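Local coordinates for protein putative dienelactone hydrolase (Klebsiella pneumoniae subsp. pneumoniae MGH 78578, PDB 3F67) that probably hydrolyses ester bonds as a member of the alpha/beta-hydrolase superfamily, its natural substrate not established, at residues Asp211-Phe214 and Tyr218-Ser221; Ile36-Ile41 and Gly126-Leu131; Arg53-Glu58 and Arg233-Phe238; His160-Ala165 and Val188-Gln193. One frame throughout, in Å; residues are numbered along the deposited sequence. Where two conformers were deposited one is given.

Contact 1: Asp211-Phe214 and Tyr218-Ser221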
loop_
_atom_site.group_PDB
_atom_site.type_symbol
_atom_site.label_atom_id
_atom_site.label_comp_id
_atom_site.label_asym_id
_atom_site.label_seq_id
_atom_site.Cartn_x
_atom_site.Cartn_y
_atom_site.Cartn_z
ATOM N N ASP A 211 -13.829 -5.949 10.028
ATOM C CA ASP A 211 -12.914 -7.091 9.989
ATOM C C ASP A 211 -11.717 -6.706 9.131
ATOM O O ASP A 211 -11.579 -5.522 8.709
ATOM C CB ASP A 211 -13.663 -8.258 9.327
ATOM C CG ASP A 211 -13.091 -9.627 9.663
ATOM O OD1 ASP A 211 -11.902 -9.772 10.039
ATOM O OD2 ASP A 211 -13.890 -10.587 9.527
ATOM N N HIS A 212 -10.846 -7.682 8.858
ATOM C CA HIS A 212 -9.797 -7.526 7.846
ATOM C C HIS A 212 -10.437 -7.213 6.497
ATOM O O HIS A 212 -11.571 -7.624 6.238
ATOM C CB HIS A 212 -8.982 -8.843 7.721
ATOM C CG HIS A 212 -7.671 -8.670 7.004
ATOM N ND1 HIS A 212 -6.556 -8.100 7.598
ATOM C CD2 HIS A 212 -7.308 -8.963 5.731
ATOM C CE1 HIS A 212 -5.557 -8.084 6.732
ATOM N NE2 HIS A 212 -5.990 -8.590 5.587
ATOM N N ALA A 213 -9.735 -6.448 5.651
ATOM C CA ALA A 213 -10.174 -6.223 4.261
ATOM C C ALA A 213 -11.548 -5.535 4.192
ATOM O O ALA A 213 -12.383 -5.803 3.309
ATOM C CB ALA A 213 -10.167 -7.542 3.439
ATOM N N PHE A 214 -11.753 -4.599 5.099
ATOM C CA PHE A 214 -13.070 -3.949 5.157
ATOM C C PHE A 214 -13.329 -2.941 4.037
ATOM O O PHE A 214 -14.450 -2.483 3.858
ATOM C CB PHE A 214 -13.333 -3.337 6.555
ATOM C CG PHE A 214 -12.436 -2.170 6.911
ATOM C CD1 PHE A 214 -12.697 -0.874 6.390
ATOM C CD2 PHE A 214 -11.379 -2.335 7.814
ATOM C CE1 PHE A 214 -11.879 0.204 6.766
ATOM C CE2 PHE A 214 -10.548 -1.242 8.192
ATOM C CZ PHE A 214 -10.810 0.015 7.663
ATOM N N TYR A 218 -15.902 -5.676 -3.128
ATOM C CA TYR A 218 -16.398 -6.837 -3.881
ATOM C C TYR A 218 -16.486 -8.120 -3.021
ATOM O O TYR A 218 -16.921 -9.189 -3.512
ATOM C CB TYR A 218 -15.531 -7.059 -5.134
ATOM C CG TYR A 218 -14.170 -7.634 -4.851
ATOM C CD1 TYR A 218 -13.926 -9.025 -4.964
ATOM C CD2 TYR A 218 -13.115 -6.806 -4.447
ATOM C CE1 TYR A 218 -12.645 -9.553 -4.686
ATOM C CE2 TYR A 218 -11.853 -7.314 -4.191
ATOM C CZ TYR A 218 -11.616 -8.686 -4.324
ATOM O OH TYR A 218 -10.378 -9.204 -4.075
ATOM N N ARG A 219 -16.076 -8.042 -1.758
ATOM C CA ARG A 219 -15.937 -9.237 -0.909
ATOM C C ARG A 219 -16.860 -9.096 0.277
ATOM O O ARG A 219 -17.252 -7.980 0.637
ATOM C CB ARG A 219 -14.507 -9.431 -0.368
ATOM C CG ARG A 219 -13.402 -9.467 -1.376
ATOM C CD ARG A 219 -12.301 -10.477 -1.053
ATOM N NE ARG A 219 -11.317 -10.111 0.000
ATOM C CZ ARG A 219 -10.258 -9.297 -0.143
ATOM N NH1 ARG A 219 -9.465 -9.093 0.900
ATOM N NH2 ARG A 219 -9.972 -8.646 -1.286
ATOM N N ALA A 220 -17.161 -10.219 0.929
ATOM C CA ALA A 220 -18.069 -10.220 2.078
ATOM C C ALA A 220 -17.532 -9.484 3.306
ATOM O O ALA A 220 -18.322 -9.106 4.167
ATOM C CB ALA A 220 -18.460 -11.637 2.451
ATOM N N SER A 221 -16.209 -9.304 3.394
ATOM C CA SER A 221 -15.568 -8.558 4.481
ATOM C C SER A 221 -15.794 -7.025 4.428
ATOM O O SER A 221 -15.475 -6.317 5.388
ATOM C CB SER A 221 -14.052 -8.808 4.428
ATOM O OG SER A 221 -13.528 -8.382 3.185
HETATM O O HOH W 1 -15.788 -5.965 7.939
#
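Arg219 and Ser221 carry this contact, and both reach Ala213. Just before them, Tyr218 stays away from 211-214 but helps to place Arg219. Its OH accepts a hydrogen bond from Arg219 NH2 (2.9 Å), and CG of Arg219 lies over one face of its ring, toward the rim. The Arg219 chain bends at chi2 and chi3, which brings the guanidinium obliquely up to the Ala213 methyl. The modelled gap between NH1 and Ala213 CB, 3.1 Å, is unusually short and its exact value is doubtful. NH2 also forms a salt bridge with Glu40. Ser221 makes the hydrogen bond between the segments. Its OG sits between the backbone N and the carbonyl carbon (chi1 60°) and donates to Ala213 O at 2.8 Å, from above the carbonyl plane. Ser221 CB packs on His212 O at 3.3 Å. Ser221 O receives a CA-H contact from Phe214 CA (3.4 Å) and a hydrogen bond from a water (2.6 Å) that also accepts from Asp211 N. His212 bonds to Asp180 and touches Cys123, consistent with a Cys-His-Asp triad. Both segments lie in the loop between strand 202-207 and helix 224-238. Phe214 packs on Tyr207 of that strand and is backbone-bonded to His223, just before the helix.

Contact 2: Ile36-Ile41 and Gly126-Leu131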
loop_
_atom_site.group_PDB
_atom_site.type_symbol
_atom_site.label_atom_id
_atom_site.label_comp_id
_atom_site.label_asym_id
_atom_site.label_seq_id
_atom_site.Cartn_x
_atom_site.Cartn_y
_atom_site.Cartn_z
ATOM N N ILE A 36 1.455 5.740 -5.014
ATOM C CA ILE A 36 1.735 4.319 -5.357
ATOM C C ILE A 36 0.701 3.487 -4.582
ATOM O O ILE A 36 0.480 3.737 -3.394
ATOM C CB ILE A 36 3.109 3.977 -4.922
ATOM C CG1 ILE A 36 4.152 4.814 -5.727
ATOM C CG2 ILE A 36 3.383 2.455 -5.117
ATOM C CD1 ILE A 36 5.588 4.502 -5.276
ATOM N N VAL A 37 0.050 2.537 -5.252
ATOM C CA VAL A 37 -1.019 1.753 -4.628
ATOM C C VAL A 37 -0.485 0.322 -4.521
ATOM O O VAL A 37 -0.151 -0.303 -5.559
ATOM C CB VAL A 37 -2.281 1.751 -5.511
ATOM C CG1 VAL A 37 -3.349 0.835 -4.884
ATOM C CG2 VAL A 37 -2.861 3.198 -5.611
ATOM N N VAL A 38 -0.392 -0.202 -3.293
ATOM C CA VAL A 38 0.192 -1.551 -3.125
ATOM C C VAL A 38 -0.893 -2.598 -2.929
ATOM O O VAL A 38 -1.709 -2.512 -1.989
ATOM C CB VAL A 38 1.163 -1.650 -1.937
ATOM C CG1 VAL A 38 2.000 -2.985 -2.016
ATOM C CG2 VAL A 38 2.107 -0.453 -1.873
ATOM N N GLN A 39 -0.888 -3.582 -3.839
ATOM C CA GLN A 39 -1.855 -4.700 -3.881
ATOM C C GLN A 39 -1.974 -5.513 -2.577
ATOM O O GLN A 39 -1.076 -5.466 -1.711
ATOM C CB GLN A 39 -1.312 -5.654 -4.957
ATOM C CG GLN A 39 0.098 -6.120 -4.601
ATOM C CD GLN A 39 0.598 -7.194 -5.568
ATOM O OE1 GLN A 39 1.053 -6.867 -6.660
ATOM N NE2 GLN A 39 0.462 -8.467 -5.188
ATOM N N GLU A 40 -3.088 -6.259 -2.454
ATOM C CA GLU A 40 -3.174 -7.390 -1.533
ATOM C C GLU A 40 -2.432 -8.585 -2.174
ATOM O O GLU A 40 -1.720 -8.412 -3.197
ATOM C CB GLU A 40 -4.638 -7.731 -1.291
ATOM C CG GLU A 40 -5.496 -6.475 -0.909
ATOM C CD GLU A 40 -6.960 -6.841 -0.642
ATOM O OE1 GLU A 40 -7.713 -7.089 -1.611
ATOM O OE2 GLU A 40 -7.392 -6.815 0.535
ATOM N N ILE A 41 -2.581 -9.789 -1.605
ATOM C CA ILE A 41 -1.918 -10.966 -2.194
ATOM C C ILE A 41 -2.501 -11.385 -3.568
ATOM O O ILE A 41 -1.964 -12.279 -4.229
ATOM C CB ILE A 41 -1.964 -12.178 -1.252
ATOM C CG1 ILE A 41 -3.402 -12.563 -0.902
ATOM C CG2 ILE A 41 -1.136 -11.843 0.005
ATOM C CD1 ILE A 41 -3.527 -13.827 -0.088
ATOM N N GLY A 126 -0.444 -3.287 2.981
ATOM C CA GLY A 126 -0.441 -2.367 4.127
ATOM C C GLY A 126 0.800 -2.608 4.961
ATOM O O GLY A 126 1.360 -1.656 5.486
ATOM N N ARG A 127 1.255 -3.861 5.063
ATOM C CA ARG A 127 2.531 -4.086 5.754
ATOM C C ARG A 127 3.676 -3.455 4.967
ATOM O O ARG A 127 4.544 -2.792 5.535
ATOM C CB ARG A 127 2.761 -5.586 5.998
ATOM C CG ARG A 127 4.192 -5.878 6.528
ATOM C CD ARG A 127 4.369 -7.359 6.828
ATOM N NE ARG A 127 5.789 -7.684 7.056
ATOM C CZ ARG A 127 6.673 -7.874 6.087
ATOM N NH1 ARG A 127 6.289 -7.843 4.806
ATOM N NH2 ARG A 127 7.936 -8.167 6.399
ATOM N N ILE A 128 3.675 -3.689 3.655
ATOM C CA ILE A 128 4.701 -3.111 2.761
ATOM C C ILE A 128 4.714 -1.581 2.876
ATOM O O ILE A 128 5.788 -0.967 2.880
ATOM C CB ILE A 128 4.439 -3.587 1.299
ATOM C CG1 ILE A 128 4.671 -5.111 1.160
ATOM C CG2 ILE A 128 5.289 -2.779 0.289
ATOM C CD1 ILE A 128 6.093 -5.572 1.503
ATOM N N THR A 129 3.530 -0.999 2.995
ATOM C CA THR A 129 3.396 0.440 3.177
ATOM C C THR A 129 4.220 0.942 4.380
ATOM O O THR A 129 4.956 1.911 4.252
ATOM C CB THR A 129 1.899 0.856 3.249
ATOM O OG1 THR A 129 1.330 0.656 1.949
ATOM C CG2 THR A 129 1.761 2.383 3.520
ATOM N N TRP A 130 4.075 0.296 5.547
ATOM C CA TRP A 130 4.900 0.676 6.692
ATOM C C TRP A 130 6.381 0.559 6.377
ATOM O O TRP A 130 7.174 1.454 6.702
ATOM C CB TRP A 130 4.596 -0.250 7.886
ATOM C CG TRP A 130 3.277 -0.003 8.584
ATOM C CD1 TRP A 130 2.127 -0.774 8.506
ATOM C CD2 TRP A 130 2.995 1.046 9.529
ATOM N NE1 TRP A 130 1.148 -0.252 9.352
ATOM C CE2 TRP A 130 1.658 0.864 9.976
ATOM C CE3 TRP A 130 3.746 2.146 10.024
ATOM C CZ2 TRP A 130 1.049 1.722 10.900
ATOM C CZ3 TRP A 130 3.143 3.011 10.959
ATOM C CH2 TRP A 130 1.801 2.789 11.392
ATOM N N LEU A 131 6.767 -0.579 5.808
ATOM C CA LEU A 131 8.185 -0.785 5.484
ATOM C C LEU A 131 8.722 0.312 4.557
ATOM O O LEU A 131 9.875 0.779 4.723
ATOM C CB LEU A 131 8.434 -2.160 4.860
ATOM C CG LEU A 131 8.054 -3.394 5.709
ATOM C CD1 LEU A 131 8.499 -4.708 5.006
ATOM C CD2 LEU A 131 8.528 -3.332 7.115
#
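Val38 points its two methyls at helix 124-133 and meets a different side chain with each. CG1 takes Ile128, and the two side chains cross at about a right angle. The touching atoms are Val38 CG1 and Ile128 CG2, 4.0 Å apart. CG2 takes Thr129. Here the side chains run past each other in opposite directions, with Val38 CG2 4.1 Å from Thr129 OG1. The Ile128 torsion (chi1 -67°) divides the work of its branches. CG2 stands anti to the backbone N and faces the strand. The other branch leads away from the strand, and the side chain also touches Val96 and Leu100 of helix 93-108. Thr129 OG1 is satisfied within its own helix by a hydrogen bond to Gly125 O, so it offers Val38 a hydroxyl that is already engaged. The arrangement belongs to the core of the alpha/beta-hydrolase fold. Strand 32-38 is an inner strand of the central sheet and is backbone-bonded to strand 116-122. Val38 also packs on Ile119 of that neighbouring strand. Helix 124-133 follows strand 116-122 through what is probably the nucleophile elbow, so the Val38 contact packs this helix against the sheet. Beyond Val38 the chain leaves the strand. Gln39 turns away from the helix, and its NE2 donates to Glu40 O at 3.0 Å, nearly in line with the carbonyl bond. Its OE1 is held by the backbone N of Leu67.

Contact 3: Arg53-Glu58 and Arg233-Phe238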
loop_
_atom_site.group_PDB
_atom_site.type_symbol
_atom_site.label_atom_id
_atom_site.label_comp_id
_atom_site.label_asym_id
_atom_site.label_seq_id
_atom_site.Cartn_x
_atom_site.Cartn_y
_atom_site.Cartn_z
ATOM N N ARG A 53 -8.349 4.275 -10.100
ATOM C CA ARG A 53 -9.249 5.217 -10.776
ATOM C C ARG A 53 -9.932 6.178 -9.771
ATOM O O ARG A 53 -10.070 7.380 -10.066
ATOM C CB ARG A 53 -10.309 4.465 -11.581
ATOM C CG ARG A 53 -9.695 3.761 -12.775
ATOM C CD ARG A 53 -10.768 3.181 -13.674
ATOM N NE ARG A 53 -11.616 2.136 -13.073
ATOM C CZ ARG A 53 -11.400 0.832 -13.136
ATOM N NH1 ARG A 53 -10.300 0.347 -13.715
ATOM N NH2 ARG A 53 -12.320 -0.003 -12.588
ATOM N N ARG A 54 -10.319 5.656 -8.593
ATOM C CA ARG A 54 -10.934 6.494 -7.551
ATOM C C ARG A 54 -9.958 7.555 -7.051
ATOM O O ARG A 54 -10.346 8.725 -6.829
ATOM C CB ARG A 54 -11.485 5.620 -6.411
ATOM C CG ARG A 54 -12.720 4.829 -6.875
ATOM C CD ARG A 54 -13.238 3.923 -5.789
ATOM N NE ARG A 54 -13.450 4.639 -4.527
ATOM C CZ ARG A 54 -13.511 4.051 -3.343
ATOM N NH1 ARG A 54 -13.457 2.727 -3.263
ATOM N NH2 ARG A 54 -13.717 4.793 -2.232
ATOM N N LEU A 55 -8.691 7.174 -6.920
ATOM C CA LEU A 55 -7.650 8.162 -6.529
ATOM C C LEU A 55 -7.423 9.210 -7.616
ATOM O O LEU A 55 -7.214 10.406 -7.313
ATOM C CB LEU A 55 -6.326 7.439 -6.209
ATOM C CG LEU A 55 -6.331 6.711 -4.840
ATOM C CD1 LEU A 55 -5.157 5.711 -4.728
ATOM C CD2 LEU A 55 -6.276 7.732 -3.688
ATOM N N ALA A 56 -7.455 8.786 -8.878
ATOM C CA ALA A 56 -7.289 9.728 -10.001
ATOM C C ALA A 56 -8.440 10.757 -10.038
ATOM O O ALA A 56 -8.211 11.909 -10.349
ATOM C CB ALA A 56 -7.200 8.980 -11.325
ATOM N N GLN A 57 -9.642 10.349 -9.638
ATOM C CA GLN A 57 -10.786 11.270 -9.569
ATOM C C GLN A 57 -10.558 12.338 -8.509
ATOM O O GLN A 57 -11.197 13.376 -8.538
ATOM C CB GLN A 57 -12.064 10.513 -9.262
ATOM C CG GLN A 57 -12.459 9.588 -10.353
ATOM C CD GLN A 57 -13.709 8.788 -10.001
ATOM O OE1 GLN A 57 -13.791 8.183 -8.939
ATOM N NE2 GLN A 57 -14.665 8.769 -10.904
ATOM N N GLU A 58 -9.657 12.068 -7.568
ATOM C CA GLU A 58 -9.302 13.066 -6.531
ATOM C C GLU A 58 -8.137 13.950 -6.891
ATOM O O GLU A 58 -7.771 14.852 -6.099
ATOM C CB GLU A 58 -8.994 12.372 -5.188
ATOM C CG GLU A 58 -10.135 11.477 -4.678
ATOM C CD GLU A 58 -11.362 12.252 -4.202
ATOM O OE1 GLU A 58 -11.300 13.495 -4.074
ATOM O OE2 GLU A 58 -12.399 11.609 -3.952
ATOM N N ARG A 233 -10.401 9.610 5.573
ATOM C CA ARG A 233 -9.201 9.856 6.452
ATOM C C ARG A 233 -7.932 9.769 5.627
ATOM O O ARG A 233 -7.001 10.526 5.849
ATOM C CB ARG A 233 -9.116 8.854 7.620
ATOM C CG ARG A 233 -10.159 9.129 8.748
ATOM C CD ARG A 233 -10.004 8.129 9.887
ATOM N NE ARG A 233 -11.030 8.446 10.897
ATOM C CZ ARG A 233 -10.866 9.283 11.915
ATOM N NH1 ARG A 233 -9.689 9.866 12.127
ATOM N NH2 ARG A 233 -11.886 9.468 12.781
HETATM N N MSE A 234 -7.894 8.854 4.658
HETATM C CA MSE A 234 -6.721 8.755 3.771
HETATM C C MSE A 234 -6.529 10.044 2.954
HETATM O O MSE A 234 -5.432 10.618 2.891
HETATM C CB MSE A 234 -6.876 7.568 2.821
HETATM C CG MSE A 234 -5.724 7.422 1.807
HETATM SE SE MSE A 234 -6.257 6.159 0.407
HETATM C CE MSE A 234 -7.652 7.244 -0.372
ATOM N N LEU A 235 -7.606 10.494 2.303
ATOM C CA LEU A 235 -7.530 11.746 1.566
ATOM C C LEU A 235 -7.156 12.934 2.470
ATOM O O LEU A 235 -6.381 13.800 2.032
ATOM C CB LEU A 235 -8.856 12.043 0.847
ATOM C CG LEU A 235 -9.159 10.967 -0.236
ATOM C CD1 LEU A 235 -10.570 11.238 -0.751
ATOM C CD2 LEU A 235 -8.159 11.018 -1.427
ATOM N N ALA A 236 -7.673 12.975 3.696
ATOM C CA ALA A 236 -7.317 14.073 4.624
ATOM C C ALA A 236 -5.819 14.031 4.986
ATOM O O ALA A 236 -5.160 15.067 5.114
ATOM C CB ALA A 236 -8.182 13.953 5.935
ATOM N N TRP A 237 -5.275 12.817 5.109
ATOM C CA TRP A 237 -3.891 12.631 5.535
ATOM C C TRP A 237 -2.979 13.137 4.431
ATOM O O TRP A 237 -1.928 13.722 4.699
ATOM C CB TRP A 237 -3.649 11.133 5.779
ATOM C CG TRP A 237 -2.359 10.809 6.490
ATOM C CD1 TRP A 237 -1.213 10.328 5.918
ATOM C CD2 TRP A 237 -2.141 10.864 7.887
ATOM N NE1 TRP A 237 -0.259 10.104 6.905
ATOM C CE2 TRP A 237 -0.821 10.402 8.126
ATOM C CE3 TRP A 237 -2.952 11.249 8.980
ATOM C CZ2 TRP A 237 -0.269 10.315 9.417
ATOM C CZ3 TRP A 237 -2.424 11.160 10.290
ATOM C CH2 TRP A 237 -1.076 10.702 10.499
ATOM N N PHE A 238 -3.369 12.879 3.187
ATOM C CA PHE A 238 -2.588 13.242 1.991
ATOM C C PHE A 238 -2.768 14.699 1.558
ATOM O O PHE A 238 -2.005 15.206 0.710
ATOM C CB PHE A 238 -2.998 12.392 0.767
ATOM C CG PHE A 238 -2.531 10.944 0.818
ATOM C CD1 PHE A 238 -3.178 9.964 0.031
ATOM C CD2 PHE A 238 -1.485 10.536 1.671
ATOM C CE1 PHE A 238 -2.760 8.622 0.062
ATOM C CE2 PHE A 238 -1.037 9.177 1.702
ATOM C CZ PHE A 238 -1.678 8.222 0.907
#
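Leu235 lies against the bent side chain of Glu58, and Leu55 meets the end of Met234. These two crossings make up most of the contact. Both methyls of Leu235 are used. CD1 faces the carboxylate end, 3.7 Å from Glu58 CD, while CD2 faces the aliphatic part, 3.8 Å from Glu58 CG. The two side chains cross at about a right angle. Leu55 and Met234 cross in the same way, and here Leu55 CD2 lies 3.6 Å from Met234 CE. The same Leu55 methyl is also near Leu235 CD2, at 4.4 Å. No hydrogen bond joins the segments. Torsions set both approaches. Glu58 folds at chi2 (-70°), which lays its chain across the leucine. Met234, a selenomethionine, runs out extended from the helix and then turns at chi3 (67°), which carries its methyl to Leu55. In fold terms, the end of helix 46-57 and Glu58 after it meet helix 224-238, the last helix. This brings an early part of the alpha/beta-hydrolase chain against its C-terminal end, 175 residues later. Leu55 and Met234 form the buried side of the contact, and Glu58 is its exposed side. Further out, Met234 rests on Val143 of strand 141-145, and Leu235 touches Tyr60. Arg54 makes a cation-pi contact with Trp231, which gives the two helices a second link one turn earlier on helix 224-238.

Contact 4: His160-Ala165 and Val188-Gln193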
loop_
_atom_site.group_PDB
_atom_site.type_symbol
_atom_site.label_atom_id
_atom_site.label_comp_id
_atom_site.label_asym_id
_atom_site.label_seq_id
_atom_site.Cartn_x
_atom_site.Cartn_y
_atom_site.Cartn_z
ATOM N N HIS A 160 9.502 -6.545 10.520
ATOM C CA HIS A 160 8.077 -6.176 10.484
ATOM C C HIS A 160 7.915 -4.731 10.924
ATOM O O HIS A 160 8.891 -4.111 11.373
ATOM C CB HIS A 160 7.306 -7.137 11.406
ATOM C CG HIS A 160 7.258 -8.526 10.864
ATOM N ND1 HIS A 160 6.713 -8.819 9.624
ATOM C CD2 HIS A 160 7.738 -9.696 11.351
ATOM C CE1 HIS A 160 6.831 -10.113 9.391
ATOM N NE2 HIS A 160 7.450 -10.669 10.425
ATOM N N PRO A 161 6.721 -4.156 10.737
ATOM C CA PRO A 161 6.544 -2.756 11.073
ATOM C C PRO A 161 7.029 -2.404 12.491
ATOM O O PRO A 161 7.605 -1.322 12.678
ATOM C CB PRO A 161 5.029 -2.518 10.840
ATOM C CG PRO A 161 4.727 -3.472 9.655
ATOM C CD PRO A 161 5.553 -4.714 10.000
ATOM N N VAL A 162 6.838 -3.303 13.465
ATOM C CA VAL A 162 7.272 -2.964 14.836
ATOM C C VAL A 162 8.764 -2.682 14.848
ATOM O O VAL A 162 9.207 -1.818 15.585
ATOM C CB VAL A 162 6.937 -4.041 15.887
ATOM C CG1 VAL A 162 5.433 -4.033 16.227
ATOM C CG2 VAL A 162 7.425 -5.400 15.439
ATOM N N ASP A 163 9.521 -3.390 14.000
ATOM C CA ASP A 163 11.025 -3.266 13.974
ATOM C C ASP A 163 11.546 -1.980 13.332
ATOM O O ASP A 163 12.686 -1.549 13.589
ATOM C CB ASP A 163 11.635 -4.447 13.195
ATOM C CG ASP A 163 11.298 -5.758 13.792
ATOM O OD1 ASP A 163 11.521 -5.947 15.027
ATOM O OD2 ASP A 163 10.783 -6.623 13.068
ATOM N N ILE A 164 10.727 -1.385 12.454
ATOM C CA ILE A 164 11.201 -0.251 11.655
ATOM C C ILE A 164 10.596 1.056 12.060
ATOM O O ILE A 164 10.932 2.084 11.494
ATOM C CB ILE A 164 11.055 -0.499 10.123
ATOM C CG1 ILE A 164 9.641 -0.942 9.713
ATOM C CG2 ILE A 164 12.003 -1.605 9.738
ATOM C CD1 ILE A 164 8.569 0.141 9.753
ATOM N N ALA A 165 9.729 1.023 13.084
ATOM C CA ALA A 165 9.087 2.244 13.563
ATOM C C ALA A 165 10.181 3.291 13.821
ATOM O O ALA A 165 10.072 4.484 13.530
ATOM C CB ALA A 165 8.241 1.955 14.847
ATOM N N VAL A 188 -1.601 -4.246 17.787
ATOM C CA VAL A 188 -1.740 -2.802 17.580
ATOM C C VAL A 188 -1.099 -2.064 18.779
ATOM O O VAL A 188 -0.405 -1.026 18.610
ATOM C CB VAL A 188 -3.241 -2.414 17.373
ATOM C CG1 VAL A 188 -3.475 -0.885 17.455
ATOM C CG2 VAL A 188 -3.798 -2.993 16.047
ATOM N N GLU A 189 -1.291 -2.591 19.992
ATOM C CA GLU A 189 -0.634 -2.002 21.161
ATOM C C GLU A 189 0.900 -2.086 21.077
ATOM O O GLU A 189 1.606 -1.125 21.416
ATOM C CB GLU A 189 -1.150 -2.644 22.465
ATOM C CG GLU A 189 -0.446 -2.167 23.729
ATOM C CD GLU A 189 -0.565 -0.655 24.019
ATOM O OE1 GLU A 189 -1.454 0.036 23.476
ATOM O OE2 GLU A 189 0.231 -0.181 24.855
ATOM N N THR A 190 1.412 -3.237 20.657
ATOM C CA THR A 190 2.855 -3.384 20.485
ATOM C C THR A 190 3.362 -2.336 19.495
ATOM O O THR A 190 4.390 -1.704 19.721
ATOM C CB THR A 190 3.218 -4.814 19.987
ATOM O OG1 THR A 190 2.711 -5.768 20.928
ATOM C CG2 THR A 190 4.708 -4.990 19.850
HETATM N N MSE A 191 2.622 -2.138 18.408
HETATM C CA MSE A 191 3.047 -1.163 17.419
HETATM C C MSE A 191 2.973 0.271 17.969
HETATM O O MSE A 191 3.887 1.084 17.730
HETATM C CB MSE A 191 2.175 -1.279 16.154
HETATM C CG MSE A 191 2.608 -0.298 15.094
HETATM SE SE MSE A 191 4.384 -0.782 14.378
HETATM C CE MSE A 191 4.438 0.410 12.866
ATOM N N ARG A 192 1.930 0.572 18.740
ATOM C CA ARG A 192 1.836 1.888 19.368
ATOM C C ARG A 192 2.985 2.135 20.327
ATOM O O ARG A 192 3.479 3.260 20.397
ATOM C CB ARG A 192 0.488 2.090 20.091
ATOM C CG ARG A 192 -0.655 2.278 19.091
ATOM C CD ARG A 192 -2.016 2.297 19.793
ATOM N NE ARG A 192 -3.049 2.762 18.854
ATOM C CZ ARG A 192 -4.334 2.438 18.939
ATOM N NH1 ARG A 192 -4.782 1.623 19.899
ATOM N NH2 ARG A 192 -5.182 2.939 18.073
ATOM N N GLN A 193 3.416 1.098 21.058
ATOM C CA GLN A 193 4.584 1.222 21.911
ATOM C C GLN A 193 5.809 1.544 21.066
ATOM O O GLN A 193 6.609 2.392 21.473
ATOM C CB GLN A 193 4.841 -0.040 22.764
ATOM C CG GLN A 193 3.845 -0.256 23.872
ATOM C CD GLN A 193 4.201 -1.482 24.728
ATOM O OE1 GLN A 193 5.165 -2.217 24.433
ATOM N NE2 GLN A 193 3.388 -1.745 25.740
#
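Met191 starts with CG anti to the backbone N (chi1 -179°) and then bends at chi2 (68°). This brings its selenium and methyl onto the short helix 161-164. The SE atom of this selenomethionine sits beside the Pro161-Val162 peptide, 3.6 Å from Val162 N. CE goes a little further and touches the proline, 3.6 Å from Pro161 CB. Val162 was modelled in two conformers, so its side-chain contacts are less certain. In one of them CG1 lies 3.9 Å from Met191 SE and 3.8 Å from Thr190 CG2. Thr190 OG1 is bonded back to Asp186 O, while its CG2 faces Val162 in that conformer. The helix 161-164 is weakly bonded, and a side chain helps to hold its start. His160 N donates to Asp163 OD2 at 2.9 Å, in a nearly straight bond. That oxygen also takes a salt bridge from Lys153. Trp130 of helix 124-133 touches both Pro161 and Met191, and Met191 rests on Ile204 of strand 202-207 as well. No hydrogen bond joins the two segments. The contact therefore depends on van der Waals packing, with the soft, apolar end of Met191 against the proline and its peptide. Selenium stands here in place of the sulfur of methionine. Polar groups such as Thr190 OG1 and Asp163 OD2 are satisfied within or near their own helices.

How the contacts relate
Contact 2 is the core of the set, close to the centre of the chain, with its touching side chains all buried. Contacts 1, 3 and 4 lie further out and are partly buried. Strand 32-38 and helix 46-57 follow each other in the chain, and Val37 packs on Leu55 where contacts 2 and 3 meet. Contacts 2 and 4 share the surroundings of helix 124-133 through Trp130 and a probable Arg127-His160 hydrogen bond. Contact 1 joins contact 2 by the Arg219-Glu40 salt bridge. Chemistry follows place: loop 211-221 relies on a hydroxyl, a water and a guanidinium, whereas contacts 2 to 4 have no hydrogen bond between their segments and rest mainly on apolar packing.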